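Local coordinates for protein histidine kinase (Pseudomonas aeruginosa, PDB 7C1I) that probably relays phosphoryl groups between the receiver domains of two-component signalling proteins, as a histidine-containing phosphotransfer (HPt) protein, at residues Asp27-Asp32 and Ser64-Val69; Ser13-Glu16 and Glu21-Val24; Cys75-Glu80 and Leu87-Ala92. All blocks are in the same frame, centred on the assembly; numbering follows the deposited sequence. Where two conformers were deposited one is given.

Contact 1. Residues Asp27-Asp32 and Ser64-Val69; sequences DTFVLD and SNMGAV
F29 and M66 carry the larger share of this contact, which joins helix 22-45 to the turn that ends helix 49-65; A68 supplies the rest. The apolar packing comes first. M66 CG lies 3.6 Å from F29 CD1 and 3.8 Å from F29 CG, so the methionine touches the CG-CD1 side of the phenyl ring with its methylenes. M66 CB stands over one face of the ring, 4.1 Å above its plane and displaced toward the rim. The two side chains run past each other in opposite directions. With F29 CG anti to the backbone N (chi1 175°), the ring reaches from the helix toward the turn. M66 is bent at both chi2 (-54°) and chi3, which folds its thioether off the ring, and it also packs on L25 and L26 of helix 22-45. A68 CB is a looser neighbour, 4.5 Å from F29 CZ and oblique to the ring. F108 of helix 90-112 touches M66, while V104 of that helix meets both F29 and A68.

No polar bond joins the two segments. The turn is held by backbone bonds: a Schellman motif ends helix 49-65, in which G67 N donates to S64 O at 3.1 Å, and G67 also bonds to the backbone of D7. G67 is the C-prime residue, with phi at 70°, and A68, centre of an inverse gamma turn, is the N-cap position of helix 69-83. On helix 22-45, D27 OD2 forms a salt bridge with R112.

All three touching residues are buried and purely apolar at their points of meeting. This is consistent with cohesion by shape and exclusion of water, and with the turn fixing the directions from which M66 and A68 approach the phenyl ring.

Contact 2. Residues Ser13-Glu16 and Glu21-Val24; sequences SLQE and EYPV
Q15 lies flat across the ring of Y22, and this stack is the tightly packed part of the contact between helix 8-18 and the start of helix 22-45. Q15 CB sits over the ring centre, 3.5 Å from the centroid and only 10° off the normal, which is a CH-pi arrangement. Farther out on the side chain, Q15 CD comes within 3.5 Å of Y22 CD2, and the amide plane is tilted 19° from the ring plane, close enough to parallel to count as stacked. The extended glutamine (chi2 178°) crosses the tyrosine side chain at about a right angle, which carries its aliphatic part over the centre and its amide toward the CD2-CE2 side.

L14 makes the looser approach. Its CD2 methyl comes to the edge of the ring, near its plane, 4.2 Å from Y22 CE1, and the same leucine also packs on M66. Both Q15 and L14 are partly exposed, whereas Y22 is buried. The amide end of the glutamine is held, since Q15 OE1 is hydrogen-bonded to the hydroxyl of Y115, a residue that also packs against Y22 and P23.

The arrangement lies at the end of the molecule, where a short N-terminal helix is connected by a short loop to, and packed on, the first long helix of an HPt-type bundle.

Contact 3. Residues Cys75-Glu80 and Leu87-Ala92; sequences CKELEE and LQRAPA
E77 and R89 meet in a salt bridge between helix 69-83 and the turn that leads into helix 90-112. R89, bent at chi3, turns its NH1-NH2 edge to E77, and both nitrogens converge on a single carboxylate oxygen. R89 NH1 donates to E77 OE2 at 2.9 Å with an N-H...O angle of 161°; R89 NH2 reaches the same E77 OE2 at 3.3 Å and less directly, at 136°. The acceptor lies almost in the guanidinium plane, but both donors come in from one face of the carboxylate, well above its plane, and the two flat groups are turned 45° against each other.

The other carboxylate oxygen is served by a water, which donates to E77 OE1 at 2.8 Å and accepts a weak bond from R89 NH2 at 3.1 Å. Both oxygens of E77 have donors, and R89 NH2 is shared between the carboxylate and the water. E79 OE2 forms a salt bridge with K60 NZ; K76 NZ gives E80 OE2 a weak bond at 3.3 Å. With R89 exposed and E77 partly so, this pair lies toward the surface, and water probably weakens its electrostatic pull.

Inward of the charges, L78 CD1 rests 3.7 Å from A90 CB, a buried apolar touch beside L40 and L44 of helix 22-45 and I94 of helix 90-112. In the backbone, A90 N bonds to L87 O at 3.0 Å, closing a type I beta turn, while the carbonyl oxygen of E77 accepts from S81 OG. I106, I103 and A102 of a second subunit pack on L87, Q88 and P91 respectively. These features describe an alpha-alpha hairpin at one end of the antiparallel four-helix bundle of an HPt domain, its apolar inner layer bordered by a surface ion pair.

Contacts 1 and 2 form one continuous region: their centres are 11 Å apart, both use helix 22-45, and M66 SD lies 3.6 Å from L14 CD2, so the methionine joins the two. Contact 3 stands apart, its centre 19 Å from that of contact 1 and 30 Å from that of contact 2, on the other side of the chain's centre from contact 2. Contact 1, about 6 Å from that centre, is the most central. Helices 49-65 and 69-83, joined through the turn of contact 1, extend toward contact 3, where E79 touches H57. H57 sits in an HxxKG sequence on helix 49-65, as the phosphorylated histidine of HPt domains does, so it probably carries the phosphoryl group.

Contact 1. Residues Asp27-Asp32 and Ser64-Val69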
ATOM      1  N   ASP A  27      24.567   4.850  -1.000  1.00 16.48           N
ATOM      2  CA  ASP A  27      23.915   5.769  -0.028  1.00 17.12           C
ATOM      3  C   ASP A  27      23.205   6.844  -0.861  1.00 17.50           C
ATOM      4  O   ASP A  27      22.087   7.236  -0.476  1.00 19.13           O
ATOM      5  CB  ASP A  27      24.889   6.378   0.982  1.00 22.41           C
ATOM      6  CG  ASP A  27      25.328   5.341   2.002  1.00 27.36           C
ATOM      7  OD1 ASP A  27      24.591   4.354   2.189  1.00 27.83           O
ATOM      8  OD2 ASP A  27      26.358   5.661   2.625  1.00 25.97           O
ATOM      9  N   THR A  28      23.957   7.359  -1.838  0.52 16.78           N
ATOM     10  CA  THR A  28      23.462   8.559  -2.566  0.52 18.33           C
ATOM     11  C   THR A  28      22.194   8.151  -3.325  0.52 16.58           C
ATOM     12  O   THR A  28      21.298   9.018  -3.245  0.52 15.59           O
ATOM     13  CB  THR A  28      24.476   9.166  -3.543  0.52 19.32           C
ATOM     14  OG1 THR A  28      25.552   9.565  -2.693  0.52 18.39           O
ATOM     15  CG2 THR A  28      23.953  10.380  -4.279  0.52 17.00           C
ATOM     16  N   PHE A  29      22.269   6.966  -3.941  1.00 16.17           N
ATOM     17  CA  PHE A  29      21.175   6.448  -4.803  1.00 16.67           C
ATOM     18  C   PHE A  29      19.915   6.363  -3.934  1.00 18.90           C
ATOM     19  O   PHE A  29      18.801   6.740  -4.345  1.00 16.04           O
ATOM     20  CB  PHE A  29      21.458   5.086  -5.439  1.00 16.60           C
ATOM     21  CG  PHE A  29      20.242   4.591  -6.183  1.00 14.92           C
ATOM     22  CD1 PHE A  29      19.878   5.217  -7.364  1.00 16.69           C
ATOM     23  CD2 PHE A  29      19.480   3.549  -5.685  1.00 16.97           C
ATOM     24  CE1 PHE A  29      18.875   4.700  -8.167  1.00 20.01           C
ATOM     25  CE2 PHE A  29      18.341   3.170  -6.379  1.00 17.25           C
ATOM     26  CZ  PHE A  29      18.085   3.718  -7.616  1.00 18.58           C
ATOM     27  N   VAL A  30      20.073   5.901  -2.691  1.00 14.37           N
ATOM     28  CA  VAL A  30      18.897   5.781  -1.778  1.00 15.48           C
ATOM     29  C   VAL A  30      18.312   7.186  -1.594  1.00 16.73           C
ATOM     30  O   VAL A  30      17.091   7.426  -1.690  1.00 17.15           O
ATOM     31  CB  VAL A  30      19.215   5.045  -0.462  1.00 15.41           C
ATOM     32  CG1 VAL A  30      18.120   5.162   0.587  1.00 18.55           C
ATOM     33  CG2 VAL A  30      19.563   3.609  -0.820  1.00 18.24           C
ATOM     34  N   LEU A  31      19.110   8.172  -1.169  1.00 15.58           N
ATOM     35  CA  LEU A  31      18.589   9.528  -0.852  1.00 18.11           C
ATOM     36  C   LEU A  31      18.042  10.151  -2.142  1.00 18.46           C
ATOM     37  O   LEU A  31      16.963  10.768  -2.035  1.00 19.10           O
ATOM     38  CB  LEU A  31      19.738  10.348  -0.257  1.00 21.30           C
ATOM     39  CG  LEU A  31      20.095   9.848   1.142  1.00 22.31           C
ATOM     40  CD1 LEU A  31      21.313  10.593   1.665  1.00 30.47           C
ATOM     41  CD2 LEU A  31      18.985   9.901   2.180  1.00 25.86           C
ATOM     42  N   ASP A  32      18.738  10.044  -3.279  1.00 16.76           N
ATOM     43  CA  ASP A  32      18.286  10.678  -4.546  1.00 19.59           C
ATOM     44  C   ASP A  32      16.902  10.095  -4.849  1.00 20.99           C
ATOM     45  O   ASP A  32      15.981  10.832  -5.254  1.00 18.28           O
ATOM     46  CB  ASP A  32      19.291  10.435  -5.674  1.00 21.88           C
ATOM     47  CG  ASP A  32      20.540  11.294  -5.573  1.00 23.36           C
ATOM     48  OD1 ASP A  32      20.607  12.169  -4.686  1.00 26.14           O
ATOM     49  OD2 ASP A  32      21.379  10.940  -6.425  1.00 27.78           O
ATOM     50  N   SER A  64      18.986   3.342 -13.899  0.66 16.75           N
ATOM     51  CA  SER A  64      19.752   2.593 -14.930  0.66 18.27           C
ATOM     52  C   SER A  64      21.240   2.588 -14.555  0.66 16.93           C
ATOM     53  O   SER A  64      21.799   1.475 -14.649  0.66 19.18           O
ATOM     54  CB  SER A  64      19.554   3.332 -16.230  0.66 17.42           C
ATOM     55  OG  SER A  64      20.411   2.719 -17.181  0.66 20.81           O
ATOM     56  N   ASN A  65      21.732   3.703 -14.006  1.00 16.84           N
ATOM     57  CA  ASN A  65      23.170   3.949 -13.707  1.00 17.47           C
ATOM     58  C   ASN A  65      23.565   2.984 -12.584  1.00 21.55           C
ATOM     59  O   ASN A  65      24.741   2.595 -12.432  1.00 19.55           O
ATOM     60  CB  ASN A  65      23.487   5.372 -13.239  1.00 17.97           C
ATOM     61  CG  ASN A  65      23.324   6.517 -14.216  1.00 22.79           C
ATOM     62  OD1 ASN A  65      23.290   6.148 -15.388  1.00 22.10           O
ATOM     63  ND2 ASN A  65      23.337   7.746 -13.724  1.00 27.13           N
ATOM     64  N   MET A  66      22.637   2.697 -11.665  1.00 16.09           N
ATOM     65  CA  MET A  66      22.887   1.781 -10.520  1.00 18.21           C
ATOM     66  C   MET A  66      22.347   0.364 -10.745  1.00 17.07           C
ATOM     67  O   MET A  66      22.277  -0.374  -9.740  1.00 18.96           O
ATOM     68  CB  MET A  66      22.311   2.402  -9.244  1.00 17.53           C
ATOM     69  CG  MET A  66      22.896   3.698  -8.720  1.00 19.19           C
ATOM     70  SD  MET A  66      24.693   3.597  -8.502  1.00 22.24           S
ATOM     71  CE  MET A  66      24.701   2.580  -7.027  1.00 20.27           C
ATOM     72  N   GLY A  67      21.989  -0.117 -11.941  1.00 15.76           N
ATOM     73  CA  GLY A  67      21.614  -1.493 -12.311  1.00 18.19           C
ATOM     74  C   GLY A  67      20.262  -1.871 -11.728  1.00 17.47           C
ATOM     75  O   GLY A  67      19.931  -3.052 -11.949  1.00 19.23           O
ATOM     76  N   ALA A  68      19.490  -0.822 -11.427  1.00 16.09           N
ATOM     77  CA  ALA A  68      18.124  -1.093 -10.919  1.00 16.20           C
ATOM     78  C   ALA A  68      17.188  -1.142 -12.131  1.00 15.74           C
ATOM     79  O   ALA A  68      16.442  -0.170 -12.364  1.00 16.35           O
ATOM     80  CB  ALA A  68      17.681  -0.137  -9.840  1.00 13.20           C
ATOM     81  N   VAL A  69      17.226  -2.147 -13.013  0.68 15.75           N
ATOM     82  CA  VAL A  69      16.653  -2.159 -14.393  0.68 17.15           C
ATOM     83  C   VAL A  69      15.132  -2.358 -14.387  0.68 16.93           C
ATOM     84  O   VAL A  69      14.369  -1.942 -15.285  0.68 15.16           O
ATOM     85  CB  VAL A  69      17.388  -3.169 -15.294  0.68 17.94           C
ATOM     86  CG1 VAL A  69      18.847  -2.764 -15.439  0.68 18.63           C
ATOM     87  CG2 VAL A  69      17.317  -4.586 -14.745  0.68 20.48           C
TER

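Contact 2. Residues Ser13-Glu16 and Glu21-Val24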
ATOM      1  N   SER A  13      30.855  -3.820 -12.734  1.00 24.12           N
ATOM      2  CA  SER A  13      31.693  -2.804 -13.424  1.00 21.15           C
ATOM      3  C   SER A  13      31.831  -1.495 -12.638  1.00 19.76           C
ATOM      4  O   SER A  13      32.887  -0.854 -12.464  1.00 22.95           O
ATOM      5  CB  SER A  13      31.022  -2.570 -14.753  1.00 26.03           C
ATOM      6  OG  SER A  13      31.807  -1.635 -15.478  1.00 25.64           O
ATOM      7  N   LEU A  14      30.738  -0.968 -12.075  1.00 18.84           N
ATOM      8  CA  LEU A  14      30.748   0.300 -11.295  1.00 17.69           C
ATOM      9  C   LEU A  14      31.650   0.175 -10.061  1.00 20.12           C
ATOM     10  O   LEU A  14      32.398   1.119  -9.741  1.00 22.47           O
ATOM     11  CB  LEU A  14      29.320   0.602 -10.833  1.00 20.00           C
ATOM     12  CG  LEU A  14      29.119   1.984 -10.212  1.00 22.46           C
ATOM     13  CD1 LEU A  14      29.420   3.093 -11.209  1.00 20.10           C
ATOM     14  CD2 LEU A  14      27.668   2.072  -9.765  1.00 23.65           C
ATOM     15  N   GLN A  15      31.612  -0.950  -9.342  0.62 18.82           N
ATOM     16  CA  GLN A  15      32.454  -1.029  -8.117  0.62 21.97           C
ATOM     17  C   GLN A  15      33.912  -1.221  -8.550  0.62 24.61           C
ATOM     18  O   GLN A  15      34.797  -0.672  -7.866  0.62 27.95           O
ATOM     19  CB  GLN A  15      31.880  -2.131  -7.224  0.62 25.71           C
ATOM     20  CG  GLN A  15      32.802  -2.326  -6.029  0.62 24.94           C
ATOM     21  CD  GLN A  15      32.356  -3.361  -5.026  0.62 29.77           C
ATOM     22  OE1 GLN A  15      32.671  -3.209  -3.847  0.62 31.68           O
ATOM     23  NE2 GLN A  15      31.547  -4.318  -5.447  0.62 29.26           N
ATOM     24  N   GLU A  16      34.197  -1.925  -9.651  1.00 22.19           N
ATOM     25  CA  GLU A  16      35.593  -2.021 -10.158  1.00 26.70           C
ATOM     26  C   GLU A  16      36.107  -0.604 -10.440  1.00 32.45           C
ATOM     27  O   GLU A  16      37.256  -0.274 -10.082  1.00 35.99           O
ATOM     28  CB  GLU A  16      35.662  -2.872 -11.427  1.00 30.67           C
ATOM     29  CG  GLU A  16      35.509  -4.379 -11.318  1.00 38.60           C
ATOM     30  CD  GLU A  16      35.168  -5.131 -12.592  1.00 56.35           C
ATOM     31  OE1 GLU A  16      35.273  -4.547 -13.689  1.00 56.95           O
ATOM     32  OE2 GLU A  16      34.716  -6.291 -12.504  1.00 56.76           O
ATOM     33  N   GLU A  21      34.524   4.796  -3.598  1.00 27.58           N
ATOM     34  CA  GLU A  21      33.352   5.699  -3.750  1.00 26.88           C
ATOM     35  C   GLU A  21      32.099   4.832  -3.927  1.00 25.12           C
ATOM     36  O   GLU A  21      31.002   5.402  -3.754  1.00 26.96           O
ATOM     37  CB  GLU A  21      33.535   6.594  -4.977  1.00 27.48           C
ATOM     38  CG  GLU A  21      32.597   7.786  -4.974  1.00 38.37           C
ATOM     39  CD  GLU A  21      32.749   8.720  -6.162  1.00 55.83           C
ATOM     40  OE1 GLU A  21      33.923   8.820  -6.575  1.00 37.25           O
ATOM     41  OE2 GLU A  21      31.740   9.243  -6.679  1.00 40.25           O
ATOM     42  N   TYR A  22      32.317   3.544  -4.206  1.00 20.17           N
ATOM     43  CA  TYR A  22      31.156   2.633  -4.393  1.00 19.19           C
ATOM     44  C   TYR A  22      30.159   2.681  -3.239  1.00 23.63           C
ATOM     45  O   TYR A  22      28.977   2.919  -3.484  1.00 18.72           O
ATOM     46  CB  TYR A  22      31.524   1.196  -4.769  1.00 20.95           C
ATOM     47  CG  TYR A  22      30.362   0.266  -5.013  1.00 20.48           C
ATOM     48  CD1 TYR A  22      29.655   0.416  -6.193  1.00 21.60           C
ATOM     49  CD2 TYR A  22      30.071  -0.805  -4.184  1.00 21.68           C
ATOM     50  CE1 TYR A  22      28.687  -0.499  -6.572  1.00 22.73           C
ATOM     51  CE2 TYR A  22      29.038  -1.666  -4.515  1.00 21.93           C
ATOM     52  CZ  TYR A  22      28.306  -1.480  -5.674  1.00 26.12           C
ATOM     53  OH  TYR A  22      27.302  -2.307  -6.089  1.00 26.30           O
ATOM     54  N   PRO A  23      30.529   2.561  -1.945  1.00 22.66           N
ATOM     55  CA  PRO A  23      29.517   2.642  -0.891  1.00 19.59           C
ATOM     56  C   PRO A  23      28.793   3.997  -0.856  1.00 24.64           C
ATOM     57  O   PRO A  23      27.642   4.081  -0.464  1.00 20.91           O
ATOM     58  CB  PRO A  23      30.247   2.341   0.425  1.00 22.52           C
ATOM     59  CG  PRO A  23      31.702   2.463   0.047  1.00 23.31           C
ATOM     60  CD  PRO A  23      31.827   2.105  -1.419  1.00 20.29           C
ATOM     61  N   VAL A  24      29.480   5.094  -1.192  1.00 17.80           N
ATOM     62  CA  VAL A  24      28.883   6.462  -1.172  1.00 17.85           C
ATOM     63  C   VAL A  24      27.752   6.513  -2.207  1.00 19.58           C
ATOM     64  O   VAL A  24      26.688   7.102  -1.936  1.00 23.05           O
ATOM     65  CB  VAL A  24      29.991   7.492  -1.469  1.00 24.13           C
ATOM     66  CG1 VAL A  24      29.407   8.894  -1.539  1.00 28.27           C
ATOM     67  CG2 VAL A  24      31.069   7.375  -0.402  1.00 28.71           C
TER

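Contact 3. Residues Cys75-Glu80 and Leu87-Ala92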
ATOM      1  N   CYS A  75       9.932   3.574 -14.420  1.00 15.25           N
ATOM      2  CA  CYS A  75      10.145   5.031 -14.636  1.00 14.74           C
ATOM      3  C   CYS A  75       9.905   5.331 -16.120  1.00 16.93           C
ATOM      4  O   CYS A  75       9.305   6.385 -16.412  1.00 16.76           O
ATOM      5  CB  CYS A  75      11.587   5.403 -14.316  1.00 16.09           C
ATOM      6  SG  CYS A  75      11.970   5.327 -12.546  1.00 18.29           S
ATOM      7  N   LYS A  76      10.397   4.479 -17.025  1.00 17.20           N
ATOM      8  CA  LYS A  76      10.213   4.716 -18.482  1.00 18.04           C
ATOM      9  C   LYS A  76       8.727   4.715 -18.859  1.00 18.49           C
ATOM     10  O   LYS A  76       8.251   5.603 -19.595  1.00 19.74           O
ATOM     11  CB  LYS A  76      10.983   3.620 -19.227  1.00 21.55           C
ATOM     12  CG  LYS A  76      10.838   3.683 -20.742  1.00 21.57           C
ATOM     13  CD  LYS A  76      11.559   2.521 -21.393  1.00 24.47           C
ATOM     14  CE  LYS A  76      11.501   2.482 -22.906  1.00 38.08           C
ATOM     15  NZ  LYS A  76      10.283   1.780 -23.375  1.00 46.63           N
ATOM     16  N   GLU A  77       7.985   3.787 -18.247  1.00 18.49           N
ATOM     17  CA  GLU A  77       6.526   3.737 -18.538  1.00 15.89           C
ATOM     18  C   GLU A  77       5.827   5.022 -18.083  1.00 18.49           C
ATOM     19  O   GLU A  77       4.946   5.568 -18.777  1.00 19.24           O
ATOM     20  CB  GLU A  77       5.903   2.541 -17.816  1.00 15.55           C
ATOM     21  CG  GLU A  77       6.258   1.180 -18.386  1.00 19.12           C
ATOM     22  CD  GLU A  77       5.424   0.129 -17.675  1.00 25.85           C
ATOM     23  OE1 GLU A  77       5.929  -0.471 -16.705  1.00 25.51           O
ATOM     24  OE2 GLU A  77       4.325  -0.167 -18.190  1.00 24.25           O
ATOM     25  N   LEU A  78       6.223   5.542 -16.917  1.00 15.23           N
ATOM     26  CA  LEU A  78       5.646   6.804 -16.383  1.00 15.42           C
ATOM     27  C   LEU A  78       6.027   7.944 -17.333  1.00 18.26           C
ATOM     28  O   LEU A  78       5.213   8.856 -17.578  1.00 18.28           O
ATOM     29  CB  LEU A  78       6.038   7.027 -14.919  1.00 18.58           C
ATOM     30  CG  LEU A  78       5.440   8.300 -14.325  1.00 17.12           C
ATOM     31  CD1 LEU A  78       3.924   8.248 -14.438  1.00 20.79           C
ATOM     32  CD2 LEU A  78       5.907   8.354 -12.879  1.00 18.89           C
ATOM     33  N   GLU A  79       7.314   8.045 -17.679  1.00 17.24           N
ATOM     34  CA  GLU A  79       7.791   9.165 -18.534  1.00 19.14           C
ATOM     35  C   GLU A  79       6.968   9.191 -19.827  1.00 16.88           C
ATOM     36  O   GLU A  79       6.441  10.263 -20.184  1.00 20.37           O
ATOM     37  CB  GLU A  79       9.247   8.861 -18.895  1.00 18.76           C
ATOM     38  CG  GLU A  79       9.781   9.983 -19.767  1.00 21.81           C
ATOM     39  CD  GLU A  79      11.115   9.594 -20.382  1.00 30.11           C
ATOM     40  OE1 GLU A  79      11.578  10.453 -21.159  1.00 32.94           O
ATOM     41  OE2 GLU A  79      11.657   8.505 -20.110  1.00 24.39           O
ATOM     42  N   GLU A  80       6.803   8.014 -20.438  1.00 18.50           N
ATOM     43  CA  GLU A  80       6.174   7.924 -21.783  1.00 19.96           C
ATOM     44  C   GLU A  80       4.680   8.229 -21.628  1.00 24.11           C
ATOM     45  O   GLU A  80       4.128   8.915 -22.512  1.00 25.26           O
ATOM     46  CB  GLU A  80       6.377   6.533 -22.387  1.00 20.63           C
ATOM     47  CG  GLU A  80       7.832   6.360 -22.782  1.00 28.82           C
ATOM     48  CD  GLU A  80       8.152   5.010 -23.401  1.00 38.31           C
ATOM     49  OE1 GLU A  80       7.290   4.111 -23.456  1.00 41.69           O
ATOM     50  OE2 GLU A  80       9.320   4.872 -23.817  1.00 40.11           O
ATOM     51  N   LEU A  87      -2.591   9.959 -17.739  1.00 17.78           N
ATOM     52  CA  LEU A  87      -2.233   9.953 -16.295  1.00 17.00           C
ATOM     53  C   LEU A  87      -3.005   8.878 -15.520  1.00 15.89           C
ATOM     54  O   LEU A  87      -2.626   8.702 -14.343  1.00 15.14           O
ATOM     55  CB  LEU A  87      -2.506  11.328 -15.675  1.00 20.64           C
ATOM     56  CG  LEU A  87      -1.722  12.474 -16.312  1.00 24.01           C
ATOM     57  CD1 LEU A  87      -1.937  13.791 -15.580  1.00 30.60           C
ATOM     58  CD2 LEU A  87      -0.260  12.085 -16.470  1.00 26.59           C
ATOM     59  N   GLN A  88      -3.830   8.046 -16.162  0.53 16.32           N
ATOM     60  CA  GLN A  88      -4.652   7.012 -15.476  0.53 15.61           C
ATOM     61  C   GLN A  88      -3.772   5.917 -14.863  0.53 14.23           C
ATOM     62  O   GLN A  88      -4.205   5.139 -13.990  0.53 11.55           O
ATOM     63  CB  GLN A  88      -5.663   6.361 -16.422  0.53 18.21           C
ATOM     64  CG  GLN A  88      -5.053   5.897 -17.737  0.53 21.48           C
ATOM     65  CD  GLN A  88      -4.955   6.929 -18.834  0.53 18.69           C
ATOM     66  OE1 GLN A  88      -5.163   8.128 -18.657  0.53 20.44           O
ATOM     67  NE2 GLN A  88      -4.611   6.417 -20.004  0.53 38.18           N
ATOM     68  N   ARG A  89      -2.584   5.705 -15.439  1.00 16.89           N
ATOM     69  CA  ARG A  89      -1.701   4.638 -14.894  1.00 18.37           C
ATOM     70  C   ARG A  89      -0.718   5.286 -13.914  1.00 15.66           C
ATOM     71  O   ARG A  89       0.006   4.516 -13.249  1.00 15.93           O
ATOM     72  CB  ARG A  89      -0.905   3.864 -15.950  1.00 23.85           C
ATOM     73  CG  ARG A  89      -1.794   3.029 -16.861  1.00 26.35           C
ATOM     74  CD  ARG A  89      -0.894   2.221 -17.776  1.00 29.36           C
ATOM     75  NE  ARG A  89      -0.142   1.246 -16.998  1.00 31.70           N
ATOM     76  CZ  ARG A  89       1.109   0.846 -17.195  1.00 36.42           C
ATOM     77  NH1 ARG A  89       1.851   1.265 -18.206  1.00 33.59           N
ATOM     78  NH2 ARG A  89       1.610  -0.031 -16.342  1.00 38.75           N
ATOM     79  N   ALA A  90      -0.646   6.600 -13.685  1.00 13.75           N
ATOM     80  CA  ALA A  90       0.402   7.248 -12.863  1.00 14.51           C
ATOM     81  C   ALA A  90       0.377   6.724 -11.429  1.00 15.20           C
ATOM     82  O   ALA A  90       1.416   6.365 -10.876  1.00 13.25           O
ATOM     83  CB  ALA A  90       0.531   8.749 -12.953  1.00 16.38           C
ATOM     84  N   PRO A  91      -0.801   6.692 -10.766  1.00 12.21           N
ATOM     85  CA  PRO A  91      -0.838   6.229  -9.378  1.00 12.32           C
ATOM     86  C   PRO A  91      -0.226   4.831  -9.210  1.00 12.62           C
ATOM     87  O   PRO A  91       0.571   4.599  -8.310  1.00 14.58           O
ATOM     88  CB  PRO A  91      -2.332   6.242  -9.024  1.00 14.21           C
ATOM     89  CG  PRO A  91      -2.861   7.399  -9.837  1.00 15.01           C
ATOM     90  CD  PRO A  91      -2.139   7.179 -11.150  1.00 14.28           C
ATOM     91  N   ALA A  92      -0.637   3.903 -10.079  1.00 11.52           N
ATOM     92  CA  ALA A  92      -0.209   2.486 -10.022  1.00 11.76           C
ATOM     93  C   ALA A  92       1.290   2.407 -10.332  1.00 13.30           C
ATOM     94  O   ALA A  92       1.996   1.568  -9.737  1.00 14.59           O
ATOM     95  CB  ALA A  92      -1.042   1.577 -10.890  1.00 14.70           C
TER
HETATM   96  O   HOH W   1       3.971  -1.722 -15.183  1.00 25.35           O